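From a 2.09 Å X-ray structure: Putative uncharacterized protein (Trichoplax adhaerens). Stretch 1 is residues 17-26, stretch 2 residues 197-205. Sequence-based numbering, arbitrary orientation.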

# COMPACT_ATOMS: atom_id res chain seq x y z
N LEU A 17 30.71 4.40 8.89
CA LEU A 17 30.01 5.50 8.24
C LEU A 17 29.26 6.35 9.26
O LEU A 17 29.13 7.57 9.07
N TRP A 18 28.75 5.74 10.32
CA TRP A 18 28.13 6.47 11.42
C TRP A 18 28.18 5.60 12.67
O TRP A 18 28.55 4.43 12.62
N ASP A 19 27.79 6.20 13.79
CA ASP A 19 27.73 5.49 15.07
C ASP A 19 26.37 4.82 15.22
O ASP A 19 25.33 5.48 15.08
N SER A 20 26.38 3.53 15.51
CA SER A 20 25.16 2.73 15.56
C SER A 20 24.65 2.49 16.97
O SER A 20 23.69 1.72 17.15
N LYS A 21 25.26 3.11 17.98
CA LYS A 21 24.81 2.90 19.36
C LYS A 21 23.36 3.35 19.52
O LYS A 21 23.00 4.47 19.12
N ALA A 22 22.54 2.48 20.10
CA ALA A 22 21.13 2.78 20.27
C ALA A 22 20.94 3.93 21.25
O ALA A 22 21.43 3.88 22.39
N GLN A 23 20.22 4.97 20.81
CA GLN A 23 19.92 6.12 21.65
C GLN A 23 18.48 6.12 22.14
O GLN A 23 18.01 7.13 22.67
N GLY A 24 17.77 5.00 21.98
CA GLY A 24 16.40 4.91 22.43
C GLY A 24 15.86 3.52 22.15
O GLY A 24 16.56 2.66 21.61
N GLU A 25 14.61 3.33 22.54
CA GLU A 25 13.95 2.04 22.33
C GLU A 25 13.91 1.69 20.85
O GLU A 25 13.70 2.55 19.99
N GLN A 26 14.12 0.41 20.55
CA GLN A 26 13.84 -0.10 19.22
C GLN A 26 12.37 0.08 18.89
O GLN A 26 11.50 0.06 19.77
N THR A 197 13.09 -3.25 11.76
CA THR A 197 13.60 -2.84 13.06
C THR A 197 14.27 -1.47 12.93
O THR A 197 15.14 -1.28 12.08
N ALA A 198 13.86 -0.52 13.77
CA ALA A 198 14.36 0.84 13.70
C ALA A 198 14.94 1.25 15.05
O ALA A 198 14.28 1.09 16.08
N VAL A 199 16.15 1.78 15.03
CA VAL A 199 16.89 2.14 16.23
C VAL A 199 17.25 3.62 16.14
O VAL A 199 17.88 4.04 15.17
N PRO A 200 16.88 4.45 17.13
CA PRO A 200 17.32 5.85 17.11
C PRO A 200 18.82 5.94 17.33
O PRO A 200 19.38 5.27 18.20
N ILE A 201 19.48 6.79 16.54
CA ILE A 201 20.93 6.96 16.60
C ILE A 201 21.26 8.44 16.67
O ILE A 201 20.41 9.31 16.48
N LEU A 202 22.53 8.72 16.96
CA LEU A 202 23.02 10.09 17.03
C LEU A 202 22.99 10.75 15.65
O LEU A 202 23.11 10.07 14.63
N PRO A 203 22.84 12.08 15.60
CA PRO A 203 22.76 12.75 14.30
C PRO A 203 24.05 12.61 13.50
O PRO A 203 25.15 12.54 14.05
N VAL A 204 23.89 12.56 12.18
CA VAL A 204 25.00 12.40 11.25
C VAL A 204 25.07 13.64 10.36
O VAL A 204 24.03 14.20 9.99
N SER A 205 26.29 14.06 10.04
CA SER A 205 26.49 15.25 9.22
C SER A 205 25.93 15.06 7.82
O SER A 205 26.14 14.03 7.18

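This is a mixed contact of backbone and side chains in which an irregular segment lies along the end of a strand and the loop after it, held by one direct backbone hydrogen bond, two bridging waters and a series of small side-chain contacts; the two stretches together bury 649 Å², both sides summed.

The direct bond comes near the middle: Gln23 N donates to Pro200 O at 2.8 Å and 169°, nearly straight. Proline has no amide proton to offer, but its carbonyl remains available, and here it accepts the one direct hydrogen bond between the stretches. Beside this bond, Ala22 CB rests 3.6 Å from Val199 CG1, a fit of a short side chain against a branched one whose chi1 is t.

Toward Gln26 the packing turns to backbone against side chain. The CA-to-CB bond of Pro200 points toward stretch 1, and the ring CD lies 3.3 Å from Glu25 O and 3.6 Å from Gly24 O. Gly24 suits this place: an ideal CB there would sit only 3.1 Å from Pro200 CG, a tight approach. Glu25 directs its CB away and leaves the contact to its carbonyl. Gln26, m at chi1 and t at chi2, lays its CG 3.6 Å from Val199 CG2 and brings OE1 to 3.4 Å from Thr197 CG2, so both the aliphatic part of the chain and its amide oxygen lie against methyl groups. Its CA also makes a CA-H...O contact with Ala198 O at 3.4 Å.

At the other end, the CA-to-CB bond of Trp18 points toward stretch 2, and chi1 is p. Its CB meets Val204 CG2 at 3.6 Å, with Val204 in the t rotamer, and its CD1 meets Ile201 CD1 at 3.7 Å. Ile201 is buried and directs its CB away overall, yet its p, t conformation carries CD1 to the indole; both aliphatic groups approach the ring obliquely. Trp18 NE1 is satisfied elsewhere in the structure.

Leu202, m and t, receives polar side chains on its aliphatic surface: Asp19 OD2 is 3.6 Å from its CD1, and Gln23, m and m, sets NE2 3.5 Å from its CG and its own CG 3.9 Å from Ile201 C. Asp19, with chi1 t, also accepts a bond within stretch 1, from Lys21 N to its OD1 at 3.2 Å. The extended Lys21 side chain leads away.

Two waters link backbone atoms of the two stretches. Water 1 donates to Asp19 O at 2.8 Å and to Leu202 O at 2.7 Å, joining two acceptors that could not bond each other. Water 2 accepts from Leu202 N at 3.0 Å and lies 2.7 Å from Lys21 O.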

# COMPACT_ATOMS: atom_id res chain seq x y z
CB LEU A 17 29.07 4.96 7.17
CG LEU A 17 29.73 4.04 6.13
CD1 LEU A 17 28.76 3.69 5.01
CD2 LEU A 17 31.00 4.66 5.58
CB TRP A 18 26.70 6.89 11.08
CG TRP A 18 25.78 5.74 10.78
CD1 TRP A 18 25.14 4.93 11.68
CD2 TRP A 18 25.39 5.28 9.48
NE1 TRP A 18 24.39 3.99 11.02
CE2 TRP A 18 24.52 4.19 9.67
CE3 TRP A 18 25.69 5.68 8.17
CZ2 TRP A 18 23.96 3.49 8.60
CZ3 TRP A 18 25.13 4.99 7.12
CH2 TRP A 18 24.27 3.91 7.34
CB ASP A 19 27.98 6.46 16.22
CG ASP A 19 27.91 5.78 17.58
OD1 ASP A 19 28.09 4.55 17.64
OD2 ASP A 19 27.66 6.49 18.58
CB SER A 20 25.38 1.39 14.86
OG SER A 20 25.46 1.55 13.45
CB LYS A 21 25.71 3.65 20.33
CG LYS A 21 25.33 3.45 21.79
CD LYS A 21 26.28 4.18 22.73
CE LYS A 21 25.90 3.96 24.19
NZ LYS A 21 26.83 4.65 25.12
CB ALA A 22 20.38 1.54 20.75
CB GLN A 23 20.21 7.41 20.89
CG GLN A 23 21.65 7.54 20.42
CD GLN A 23 22.65 7.59 21.57
OE1 GLN A 23 22.30 7.96 22.69
NE2 GLN A 23 23.89 7.21 21.29
CB GLU A 25 12.53 2.08 22.88
CG GLU A 25 12.35 1.41 24.23
CD GLU A 25 10.91 1.42 24.69
OE1 GLU A 25 10.10 2.17 24.11
OE2 GLU A 25 10.57 0.67 25.63
CB GLN A 26 14.20 -1.58 19.11
CG GLN A 26 15.67 -1.89 19.03
CD GLN A 26 15.93 -3.27 18.45
OE1 GLN A 26 15.01 -4.07 18.32
NE2 GLN A 26 17.18 -3.54 18.09
CB THR A 197 14.61 -3.86 13.59
OG1 THR A 197 14.02 -5.17 13.59
CG2 THR A 197 15.05 -3.51 15.00
CB ALA A 198 13.26 1.82 13.28
CB VAL A 199 18.17 1.30 16.40
CG1 VAL A 199 19.07 1.92 17.45
CG2 VAL A 199 17.82 -0.13 16.77
CB PRO A 200 16.54 6.49 18.27
CG PRO A 200 15.54 5.45 18.72
CD PRO A 200 16.11 4.13 18.34
CB ILE A 201 21.65 6.31 15.40
CG1 ILE A 201 21.26 7.02 14.10
CG2 ILE A 201 21.33 4.82 15.31
CD1 ILE A 201 22.03 6.53 12.89
CB LEU A 202 24.43 10.13 17.60
CG LEU A 202 24.61 9.76 19.07
CD1 LEU A 202 26.09 9.65 19.42
CD2 LEU A 202 23.92 10.77 19.97
CB PRO A 203 22.50 14.22 14.67
CG PRO A 203 21.94 14.16 16.05
CD PRO A 203 22.62 13.01 16.72
CB VAL A 204 24.84 11.12 10.40
CG1 VAL A 204 26.04 10.93 9.49
CG2 VAL A 204 24.67 9.91 11.30
CB SER A 205 27.98 15.58 9.15
OG SER A 205 28.22 16.60 8.19
O HOH W 1 24.97 8.19 14.36
O HOH W 2 24.36 6.45 17.81